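Local coordinates for high affinity transport system protein p37 (Mycoplasma hyorhinis, PDB 3EKI), which serves as the extracytoplasmic thiamine-binding lipoprotein of a high-affinity transport system and holds thiamine diphosphate in its pocket, at residues V68-F72 against D373-L378; S151-D155 against E309-W314; A144-N150 against Y381-I387. The contacts are given in a common frame with arbitrary orientation. Residues are numbered along the deposited sequence.

Contact 1: residues V68-F72 against D373-L378. With TPP (thiamine diphosphate), chain B.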
loop_
_atom_site.group_PDB
_atom_site.type_symbol
_atom_site.label_atom_id
_atom_site.label_comp_id
_atom_site.label_asym_id
_atom_site.label_seq_id
_atom_site.Cartn_x
_atom_site.Cartn_y
_atom_site.Cartn_z
ATOM N N VAL A 68 -13.069 -2.829 17.187
ATOM C CA VAL A 68 -13.028 -1.789 16.162
ATOM C C VAL A 68 -13.956 -2.198 15.010
ATOM O O VAL A 68 -14.727 -1.380 14.524
ATOM C CB VAL A 68 -11.619 -1.557 15.597
ATOM C CG1 VAL A 68 -11.641 -0.749 14.303
ATOM C CG2 VAL A 68 -10.733 -0.828 16.595
ATOM N N ILE A 69 -13.857 -3.464 14.629
ATOM C CA ILE A 69 -14.626 -3.905 13.459
ATOM C C ILE A 69 -16.122 -3.935 13.756
ATOM O O ILE A 69 -16.909 -3.577 12.871
ATOM C CB ILE A 69 -14.176 -5.271 12.919
ATOM C CG1 ILE A 69 -14.530 -5.493 11.445
ATOM C CG2 ILE A 69 -14.708 -6.414 13.760
ATOM C CD1 ILE A 69 -13.983 -4.470 10.474
ATOM N N ASN A 70 -16.475 -4.316 14.971
ATOM C CA ASN A 70 -17.894 -4.293 15.352
ATOM C C ASN A 70 -18.468 -2.895 15.371
ATOM O O ASN A 70 -19.600 -2.631 14.936
ATOM C CB ASN A 70 -18.066 -5.011 16.707
ATOM C CG ASN A 70 -17.880 -6.503 16.476
ATOM O OD1 ASN A 70 -18.096 -6.984 15.360
ATOM N ND2 ASN A 70 -17.502 -7.228 17.519
ATOM N N THR A 71 -17.745 -1.894 15.864
ATOM C CA THR A 71 -18.225 -0.525 15.792
ATOM C C THR A 71 -18.401 -0.075 14.360
ATOM O O THR A 71 -19.351 0.577 13.946
ATOM C CB THR A 71 -17.231 0.451 16.464
ATOM O OG1 THR A 71 -17.189 0.167 17.865
ATOM C CG2 THR A 71 -17.701 1.881 16.277
ATOM N N PHE A 72 -17.372 -0.438 13.566
ATOM C CA PHE A 72 -17.449 -0.085 12.153
ATOM C C PHE A 72 -18.696 -0.713 11.510
ATOM O O PHE A 72 -19.382 0.003 10.793
ATOM C CB PHE A 72 -16.192 -0.537 11.423
ATOM C CG PHE A 72 -16.248 -0.500 9.901
ATOM C CD1 PHE A 72 -16.051 0.688 9.244
ATOM C CD2 PHE A 72 -16.495 -1.659 9.182
ATOM C CE1 PHE A 72 -16.082 0.740 7.858
ATOM C CE2 PHE A 72 -16.532 -1.614 7.787
ATOM C CZ PHE A 72 -16.336 -0.412 7.154
ATOM N N ASP A 373 -15.669 6.267 10.385
ATOM C CA ASP A 373 -14.952 5.088 9.927
ATOM C C ASP A 373 -13.844 4.728 10.900
ATOM O O ASP A 373 -12.790 5.363 10.882
ATOM C CB ASP A 373 -14.345 5.335 8.543
ATOM C CG ASP A 373 -13.625 4.118 8.004
ATOM O OD1 ASP A 373 -13.648 3.058 8.633
ATOM O OD2 ASP A 373 -12.992 4.231 6.928
ATOM N N THR A 374 -14.105 3.728 11.729
ATOM C CA THR A 374 -13.146 3.302 12.727
ATOM C C THR A 374 -12.177 2.284 12.166
ATOM O O THR A 374 -11.215 1.907 12.826
ATOM C CB THR A 374 -13.859 2.664 13.951
ATOM O OG1 THR A 374 -14.883 1.778 13.500
ATOM C CG2 THR A 374 -14.552 3.735 14.772
ATOM N N TYR A 375 -12.422 1.796 10.956
ATOM C CA TYR A 375 -11.613 0.721 10.403
ATOM C C TYR A 375 -10.566 1.205 9.392
ATOM O O TYR A 375 -9.376 0.902 9.558
ATOM C CB TYR A 375 -12.497 -0.326 9.723
ATOM C CG TYR A 375 -11.803 -1.427 8.975
ATOM C CD1 TYR A 375 -10.954 -2.333 9.580
ATOM C CD2 TYR A 375 -12.008 -1.566 7.601
ATOM C CE1 TYR A 375 -10.324 -3.343 8.890
ATOM C CE2 TYR A 375 -11.378 -2.576 6.901
ATOM C CZ TYR A 375 -10.539 -3.462 7.536
ATOM O OH TYR A 375 -9.914 -4.457 6.826
ATOM N N GLY A 376 -11.015 1.891 8.370
ATOM C CA GLY A 376 -10.164 2.326 7.273
ATOM C C GLY A 376 -8.863 2.975 7.691
ATOM O O GLY A 376 -7.817 2.592 7.152
ATOM N N PRO A 377 -8.914 3.955 8.576
ATOM C CA PRO A 377 -7.658 4.681 8.896
ATOM C C PRO A 377 -6.616 3.774 9.518
ATOM O O PRO A 377 -5.411 4.087 9.440
ATOM C CB PRO A 377 -8.115 5.787 9.839
ATOM C CG PRO A 377 -9.566 5.955 9.503
ATOM C CD PRO A 377 -10.036 4.541 9.323
ATOM N N LEU A 378 -6.972 2.625 10.073
ATOM C CA LEU A 378 -5.994 1.689 10.620
ATOM C C LEU A 378 -5.170 0.992 9.539
ATOM O O LEU A 378 -4.103 0.431 9.779
ATOM C CB LEU A 378 -6.663 0.640 11.519
ATOM C CG LEU A 378 -7.303 1.209 12.785
ATOM C CD1 LEU A 378 -8.004 0.111 13.561
ATOM C CD2 LEU A 378 -6.256 1.884 13.664
HETATM N "N1'" TPP B . -0.766 3.250 6.677
HETATM C "C2'" TPP B . -1.117 2.519 7.763
HETATM C CM2 TPP B . -1.688 3.246 8.986
HETATM N "N3'" TPP B . -0.981 1.181 7.765
HETATM C "C4'" TPP B . -0.576 0.553 6.629
HETATM N "N4'" TPP B . -0.531 -0.782 6.626
HETATM C "C5'" TPP B . -0.151 1.291 5.515
HETATM C "C6'" TPP B . -0.261 2.675 5.589
HETATM C "C7'" TPP B . 0.410 0.689 4.218
HETATM N N3 TPP B . -0.581 0.351 3.181
HETATM C C2 TPP B . -1.835 -0.032 3.418
HETATM S S1 TPP B . -2.657 -0.300 1.898
HETATM C C5 TPP B . -1.227 0.098 0.977
HETATM C C4 TPP B . -0.195 0.306 1.871
HETATM C CM4 TPP B . 1.161 0.894 1.424
HETATM C C6 TPP B . -1.132 0.015 -0.551
HETATM C C7 TPP B . -1.023 -1.443 -1.004
HETATM O O7 TPP B . 0.213 -1.997 -0.506
HETATM P PA TPP B . 0.493 -3.547 -0.289
HETATM O O1A TPP B . 1.722 -3.689 0.530
HETATM O O2A TPP B . -0.723 -4.225 0.275
HETATM O O3A TPP B . 0.640 -4.207 -1.714
HETATM P PB TPP B . 1.987 -4.320 -2.582
HETATM O O1B TPP B . 2.487 -2.952 -2.931
HETATM O O2B TPP B . 1.531 -5.128 -3.862
HETATM O O3B TPP B . 3.045 -5.223 -1.817
#
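Start at Tyr-375, which packs against two side chains of the helix, Ile-69 and Phe-72. Ile-69 CD1 sits over the face of the Tyr-375 ring, 4.1 Å from its centroid, while Tyr-375 CB lies over the face of the Phe-72 ring, 4.0 Å from that centroid; both are CH-pi contacts. The two rings themselves meet obliquely, planes at 49°. Trp-54 adds an edge-to-face partner for Tyr-375, and Phe-364 of helix 354-369 packs on Phe-72. A turn further back on the helix, Val-68 CG1 touches Leu-378 CD1 at 3.8 Å. Here helix 64-85 backs a loop of the periplasmic-binding-protein-like fold whose far end, Pro-377 and Leu-378, belongs to the thiamine diphosphate pocket. An Asx turn shapes that loop: Asp-373 OD1 accepts from Tyr-375 N and, also at 2.9 Å, from Gly-376 N, and its OD2 is bonded to Tyr-384. At the polar edge, Thr-374 OG1 gives a weak 3.3 Å hydrogen bond to Val-68 O, a carbonyl already taken by Phe-72 N at 3.0 Å.

Contact 2: residues S151-D155 against E309-W314. With TPP (thiamine diphosphate), chain B.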
loop_
_atom_site.group_PDB
_atom_site.type_symbol
_atom_site.label_atom_id
_atom_site.label_comp_id
_atom_site.label_asym_id
_atom_site.label_seq_id
_atom_site.Cartn_x
_atom_site.Cartn_y
_atom_site.Cartn_z
ATOM N N SER A 151 -1.892 12.337 2.411
ATOM C CA SER A 151 -0.627 12.570 1.719
ATOM C C SER A 151 0.513 12.673 2.711
ATOM O O SER A 151 0.348 13.133 3.833
ATOM C CB SER A 151 -0.713 13.837 0.852
ATOM O OG SER A 151 -0.668 14.996 1.679
ATOM N N PHE A 152 1.700 12.212 2.329
ATOM C CA PHE A 152 2.902 12.529 3.076
ATOM C C PHE A 152 3.300 13.981 2.810
ATOM O O PHE A 152 3.110 14.514 1.707
ATOM C CB PHE A 152 4.011 11.596 2.620
ATOM C CG PHE A 152 3.957 10.145 3.020
ATOM C CD1 PHE A 152 3.892 9.709 4.336
ATOM C CD2 PHE A 152 3.974 9.179 2.021
ATOM C CE1 PHE A 152 3.879 8.357 4.636
ATOM C CE2 PHE A 152 3.978 7.830 2.312
ATOM C CZ PHE A 152 3.925 7.418 3.628
ATOM N N VAL A 153 3.876 14.628 3.822
ATOM C CA VAL A 153 4.319 15.997 3.619
ATOM C C VAL A 153 5.349 16.120 2.499
ATOM O O VAL A 153 5.409 17.210 1.942
ATOM C CB VAL A 153 4.895 16.587 4.904
ATOM C CG1 VAL A 153 3.723 16.723 5.884
ATOM C CG2 VAL A 153 5.994 15.740 5.478
ATOM N N PHE A 154 6.054 15.047 2.196
ATOM C CA PHE A 154 7.087 15.019 1.150
ATOM C C PHE A 154 6.600 14.490 -0.196
ATOM O O PHE A 154 7.380 14.354 -1.160
ATOM C CB PHE A 154 8.275 14.217 1.687
ATOM C CG PHE A 154 7.950 12.829 2.207
ATOM C CD1 PHE A 154 7.868 12.571 3.561
ATOM C CD2 PHE A 154 7.695 11.769 1.339
ATOM C CE1 PHE A 154 7.532 11.339 4.094
ATOM C CE2 PHE A 154 7.372 10.527 1.857
ATOM C CZ PHE A 154 7.301 10.297 3.206
ATOM N N ASP A 155 5.323 14.162 -0.395
ATOM C CA ASP A 155 4.849 13.602 -1.674
ATOM C C ASP A 155 3.360 13.897 -1.861
ATOM O O ASP A 155 2.511 13.003 -1.831
ATOM C CB ASP A 155 5.115 12.106 -1.700
ATOM C CG ASP A 155 4.802 11.354 -2.968
ATOM O OD1 ASP A 155 4.655 11.973 -4.047
ATOM O OD2 ASP A 155 4.718 10.103 -2.897
ATOM N N GLU A 309 6.945 3.490 0.032
ATOM C CA GLU A 309 7.350 4.849 0.381
ATOM C C GLU A 309 6.870 5.165 1.792
ATOM O O GLU A 309 5.709 4.999 2.149
ATOM C CB GLU A 309 6.823 5.856 -0.618
ATOM C CG GLU A 309 7.183 7.286 -0.236
ATOM C CD GLU A 309 6.572 8.334 -1.130
ATOM O OE1 GLU A 309 5.321 8.428 -1.220
ATOM O OE2 GLU A 309 7.366 9.087 -1.731
ATOM N N GLY A 310 7.780 5.655 2.627
ATOM C CA GLY A 310 7.429 6.122 3.951
ATOM C C GLY A 310 6.926 5.080 4.920
ATOM O O GLY A 310 6.199 5.462 5.847
ATOM N N SER A 311 7.309 3.818 4.756
ATOM C CA SER A 311 6.877 2.744 5.643
ATOM C C SER A 311 7.231 3.038 7.092
ATOM O O SER A 311 6.567 2.569 8.017
ATOM C CB SER A 311 7.497 1.429 5.172
ATOM O OG SER A 311 8.889 1.470 5.059
ATOM N N PHE A 312 8.268 3.848 7.334
ATOM C CA PHE A 312 8.636 4.202 8.707
ATOM C C PHE A 312 7.516 4.966 9.406
ATOM O O PHE A 312 7.388 5.008 10.627
ATOM C CB PHE A 312 9.948 4.998 8.699
ATOM C CG PHE A 312 9.966 6.169 7.745
ATOM C CD1 PHE A 312 9.340 7.368 8.083
ATOM C CD2 PHE A 312 10.610 6.100 6.509
ATOM C CE1 PHE A 312 9.339 8.445 7.230
ATOM C CE2 PHE A 312 10.593 7.181 5.651
ATOM C CZ PHE A 312 9.954 8.354 5.993
ATOM N N ALA A 313 6.651 5.610 8.634
ATOM C CA ALA A 313 5.581 6.442 9.167
ATOM C C ALA A 313 4.544 5.616 9.922
ATOM O O ALA A 313 3.901 6.214 10.803
ATOM C CB ALA A 313 4.890 7.238 8.075
ATOM N N TRP A 314 4.378 4.344 9.645
ATOM C CA TRP A 314 3.475 3.508 10.418
ATOM C C TRP A 314 4.188 2.420 11.185
ATOM O O TRP A 314 3.589 1.397 11.561
ATOM C CB TRP A 314 2.432 2.903 9.485
ATOM C CG TRP A 314 2.870 2.054 8.349
ATOM C CD1 TRP A 314 3.213 0.735 8.388
ATOM C CD2 TRP A 314 3.010 2.470 6.982
ATOM N NE1 TRP A 314 3.561 0.310 7.127
ATOM C CE2 TRP A 314 3.444 1.350 6.253
ATOM C CE3 TRP A 314 2.808 3.680 6.318
ATOM C CZ2 TRP A 314 3.686 1.391 4.879
ATOM C CZ3 TRP A 314 3.051 3.710 4.955
ATOM C CH2 TRP A 314 3.477 2.595 4.266
HETATM N "N1'" TPP B . -0.766 3.250 6.677
HETATM C "C2'" TPP B . -1.117 2.519 7.763
HETATM C CM2 TPP B . -1.688 3.246 8.986
HETATM N "N3'" TPP B . -0.981 1.181 7.765
HETATM C "C4'" TPP B . -0.576 0.553 6.629
HETATM N "N4'" TPP B . -0.531 -0.782 6.626
HETATM C "C5'" TPP B . -0.151 1.291 5.515
HETATM C "C6'" TPP B . -0.261 2.675 5.589
HETATM C "C7'" TPP B . 0.410 0.689 4.218
HETATM N N3 TPP B . -0.581 0.351 3.181
HETATM C C2 TPP B . -1.835 -0.032 3.418
HETATM S S1 TPP B . -2.657 -0.300 1.898
HETATM C C5 TPP B . -1.227 0.098 0.977
HETATM C C4 TPP B . -0.195 0.306 1.871
HETATM C CM4 TPP B . 1.161 0.894 1.424
HETATM C C6 TPP B . -1.132 0.015 -0.551
HETATM C C7 TPP B . -1.023 -1.443 -1.004
HETATM O O7 TPP B . 0.213 -1.997 -0.506
HETATM P PA TPP B . 0.493 -3.547 -0.289
HETATM O O1A TPP B . 1.722 -3.689 0.530
HETATM O O2A TPP B . -0.723 -4.225 0.275
HETATM O O3A TPP B . 0.640 -4.207 -1.714
HETATM P PB TPP B . 1.987 -4.320 -2.582
HETATM O O1B TPP B . 2.487 -2.952 -2.931
HETATM O O2B TPP B . 1.531 -5.128 -3.862
HETATM O O3B TPP B . 3.045 -5.223 -1.817
#
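Two phenylalanine rings project from the type I beta turn Phe-152 to Asp-155 and push into the bend of 309-314. Gly-310 makes the hollow. Having no side chain, it lets Phe-152 and Phe-154 close in, with Phe-154 CZ 4.2 Å from Gly-310 CA; a CB at this position would collide with Phe-152 CZ, and the positive phi also suits glycine. Phe-152 enters edge first: its CE1 meets Ala-313 CB at 3.8 Å and its CZ reaches Trp-314 CZ3 at 4.0 Å, while CE2 lies 3.3 Å from Glu-309 O. Beside it, the edge of Phe-154 rests on the carboxylate of Glu-309, CE2 to CD 3.8 Å, and Phe-154 CE1 comes within 4.3 Å of Phe-312 CZ. Ile-178 and Ile-181 of helix 170-184 also pack against Phe-154. At the end of the turn, Asp-155 OD2 and Glu-309 OE1 approach to 2.4 Å, and Asp-155 OD2 also forms a salt bridge with Arg-216. Trp-314, touched by Phe-152, turns one face to the ligand, with Trp-314 CE3 3.3 Å from TPP C6', a flat aromatic wall for the pyrimidine ring in the thiamine diphosphate site of this binding protein.

Contact 3: residues A144-N150 against Y381-I387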
loop_
_atom_site.group_PDB
_atom_site.type_symbol
_atom_site.label_atom_id
_atom_site.label_comp_id
_atom_site.label_asym_id
_atom_site.label_seq_id
_atom_site.Cartn_x
_atom_site.Cartn_y
_atom_site.Cartn_z
ATOM N N ALA A 144 -15.213 -1.300 -7.519
ATOM C CA ALA A 144 -16.182 -0.241 -7.272
ATOM C C ALA A 144 -15.753 0.957 -6.396
ATOM O O ALA A 144 -16.280 2.031 -6.537
ATOM C CB ALA A 144 -17.399 -0.840 -6.662
ATOM N N LEU A 145 -14.854 0.691 -5.461
ATOM C CA LEU A 145 -14.443 1.685 -4.486
ATOM C C LEU A 145 -12.959 1.970 -4.651
ATOM O O LEU A 145 -12.188 1.009 -4.754
ATOM C CB LEU A 145 -14.725 1.110 -3.095
ATOM C CG LEU A 145 -14.363 1.930 -1.853
ATOM C CD1 LEU A 145 -15.451 2.956 -1.564
ATOM C CD2 LEU A 145 -14.157 1.092 -0.601
ATOM N N GLU A 146 -12.567 3.235 -4.669
ATOM C CA GLU A 146 -11.150 3.568 -4.636
ATOM C C GLU A 146 -10.843 4.171 -3.269
ATOM O O GLU A 146 -11.491 5.161 -2.929
ATOM C CB GLU A 146 -10.792 4.576 -5.731
ATOM C CG GLU A 146 -9.300 4.883 -5.772
ATOM C CD GLU A 146 -8.859 5.744 -6.932
ATOM O OE1 GLU A 146 -9.695 6.205 -7.737
ATOM O OE2 GLU A 146 -7.631 5.979 -7.029
ATOM N N THR A 147 -9.903 3.612 -2.517
ATOM C CA THR A 147 -9.494 4.278 -1.271
ATOM C C THR A 147 -8.487 5.391 -1.578
ATOM O O THR A 147 -7.858 5.389 -2.634
ATOM C CB THR A 147 -8.919 3.281 -0.255
ATOM O OG1 THR A 147 -7.647 2.831 -0.746
ATOM C CG2 THR A 147 -9.777 2.043 -0.068
ATOM N N THR A 148 -8.354 6.330 -0.663
ATOM C CA THR A 148 -7.340 7.386 -0.707
ATOM C C THR A 148 -6.667 7.428 0.657
ATOM O O THR A 148 -7.188 6.947 1.664
ATOM C CB THR A 148 -7.891 8.769 -1.077
ATOM O OG1 THR A 148 -8.796 9.204 -0.033
ATOM C CG2 THR A 148 -8.671 8.765 -2.378
ATOM N N THR A 149 -5.459 7.984 0.720
ATOM C CA THR A 149 -4.722 8.049 1.988
ATOM C C THR A 149 -4.250 9.473 2.238
ATOM O O THR A 149 -4.040 10.208 1.268
ATOM C CB THR A 149 -3.572 7.022 1.912
ATOM O OG1 THR A 149 -2.970 6.828 3.194
ATOM C CG2 THR A 149 -2.453 7.463 0.977
ATOM N N ASN A 150 -4.076 9.862 3.488
ATOM C CA ASN A 150 -3.457 11.133 3.851
ATOM C C ASN A 150 -2.113 11.237 3.125
ATOM O O ASN A 150 -1.333 10.300 3.226
ATOM C CB ASN A 150 -3.261 11.257 5.358
ATOM C CG ASN A 150 -4.544 11.408 6.158
ATOM O OD1 ASN A 150 -5.571 11.823 5.612
ATOM N ND2 ASN A 150 -4.463 11.102 7.442
ATOM N N TYR A 381 -6.566 3.977 5.015
ATOM C CA TYR A 381 -7.660 4.455 4.181
ATOM C C TYR A 381 -8.325 5.647 4.868
ATOM O O TYR A 381 -9.133 5.459 5.778
ATOM C CB TYR A 381 -8.703 3.375 3.896
ATOM C CG TYR A 381 -8.190 2.048 3.439
ATOM C CD1 TYR A 381 -7.021 1.921 2.685
ATOM C CD2 TYR A 381 -8.855 0.858 3.748
ATOM C CE1 TYR A 381 -6.552 0.692 2.266
ATOM C CE2 TYR A 381 -8.369 -0.359 3.323
ATOM C CZ TYR A 381 -7.216 -0.460 2.582
ATOM O OH TYR A 381 -6.789 -1.712 2.194
ATOM N N ASN A 382 -7.957 6.834 4.432
ATOM C CA ASN A 382 -8.410 8.087 5.018
ATOM C C ASN A 382 -9.491 8.749 4.189
ATOM O O ASN A 382 -9.980 9.821 4.527
ATOM C CB ASN A 382 -7.221 9.042 5.203
ATOM C CG ASN A 382 -6.179 8.423 6.098
ATOM O OD1 ASN A 382 -5.041 8.195 5.652
ATOM N ND2 ASN A 382 -6.556 8.172 7.345
ATOM N N GLY A 383 -9.882 8.149 3.086
ATOM C CA GLY A 383 -10.929 8.682 2.230
ATOM C C GLY A 383 -11.298 7.606 1.218
ATOM O O GLY A 383 -10.655 6.571 1.044
ATOM N N TYR A 384 -12.389 7.847 0.527
ATOM C CA TYR A 384 -12.936 6.957 -0.481
ATOM C C TYR A 384 -13.554 7.719 -1.646
ATOM O O TYR A 384 -14.081 8.821 -1.437
ATOM C CB TYR A 384 -14.022 6.064 0.135
ATOM C CG TYR A 384 -13.586 5.240 1.311
ATOM C CD1 TYR A 384 -13.890 5.672 2.596
ATOM C CD2 TYR A 384 -12.878 4.051 1.197
ATOM C CE1 TYR A 384 -13.504 4.929 3.696
ATOM C CE2 TYR A 384 -12.486 3.304 2.290
ATOM C CZ TYR A 384 -12.800 3.751 3.552
ATOM O OH TYR A 384 -12.415 3.031 4.647
ATOM N N LYS A 385 -13.517 7.152 -2.843
ATOM C CA LYS A 385 -14.184 7.669 -4.027
ATOM C C LYS A 385 -14.859 6.505 -4.747
ATOM O O LYS A 385 -14.419 5.348 -4.637
ATOM C CB LYS A 385 -13.177 8.334 -4.969
ATOM C CG LYS A 385 -12.065 9.139 -4.342
ATOM C CD LYS A 385 -11.464 10.150 -5.317
ATOM C CE LYS A 385 -9.944 10.157 -5.315
ATOM N NZ LYS A 385 -9.358 11.481 -4.960
ATOM N N LYS A 386 -15.913 6.735 -5.512
ATOM C CA LYS A 386 -16.481 5.780 -6.425
ATOM C C LYS A 386 -15.561 5.559 -7.620
ATOM O O LYS A 386 -15.020 6.553 -8.128
ATOM C CB LYS A 386 -17.821 6.318 -6.952
ATOM C CG LYS A 386 -18.580 5.379 -7.881
ATOM C CD LYS A 386 -19.745 6.110 -8.549
ATOM C CE LYS A 386 -20.575 5.190 -9.433
ATOM N NZ LYS A 386 -21.743 5.913 -10.028
ATOM N N ILE A 387 -15.401 4.324 -8.080
ATOM C CA ILE A 387 -14.723 4.161 -9.365
ATOM C C ILE A 387 -15.719 4.328 -10.506
ATOM O O ILE A 387 -16.682 3.578 -10.542
ATOM C CB ILE A 387 -14.010 2.810 -9.457
ATOM C CG1 ILE A 387 -12.935 2.746 -8.366
ATOM C CG2 ILE A 387 -13.483 2.561 -10.857
ATOM C CD1 ILE A 387 -12.057 1.548 -8.311
HETATM O O HOH W 1 -18.375 2.225 -8.652
#
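Antiparallel pairing joins strand 383-386 to the long strand 141-152 in a sheet of this periplasmic-binding-protein-like fold. Glu-146 N to Lys-385 O and Lys-385 N to Glu-146 O, both 2.8 Å, set the register, and a classic beta bulge places Asn-382 and Gly-383 together opposite Thr-148. Leu-145, Thr-147 and Tyr-384 share one face. Leu-145, with chi1 t, brings CD2 to 3.7 Å from Tyr-384 CD2; the hydroxyl of Tyr-384 is hydrogen-bonded to Asp-373. Thr-147 takes p, which sets CG2 over the face of Tyr-381, 3.9 Å from the centroid, and leaves OG1 bonded to Asp-344 O. On the face of Glu-146 and Lys-385, the t,t chain of Glu-146 extends, its CB 3.9 Å from Ile-387 CG1, while Lys-385 bends so that CE lies 3.5 Å from Thr-148 CG2. Gly-383 leaves room for Thr-148 OG1, itself bonded to Gln-211. From within the bulge, Asn-382, chi1 m, offers OD1 to Asn-150 N at 2.9 Å.

Contact 2 is the most buried of the three and lies nearest the chain centre; contacts 1 and 3 are partly buried, and contact 3 reaches the surface at the exposed Lys-385 and Lys-386. Their chemistry follows: aromatic rings and a close acid pair in contact 2, backbone hydrogen bonds in contact 3, and apolar helix-to-loop packing with one weak hydrogen bond in contact 1. Contacts 2 and 3 share strand 141-152, their segments following each other directly, with centres about 17 Å apart. Contacts 1 and 3 touch, through the Asp-373 to Tyr-384 pair and a probable hydrogen bond between Gly-376 O and Tyr-381 N at 2.8 Å. Contacts 1 and 2 stay about 7 Å apart at their nearest atoms, yet both reach the thiamine diphosphate, as does Tyr-381 of contact 3.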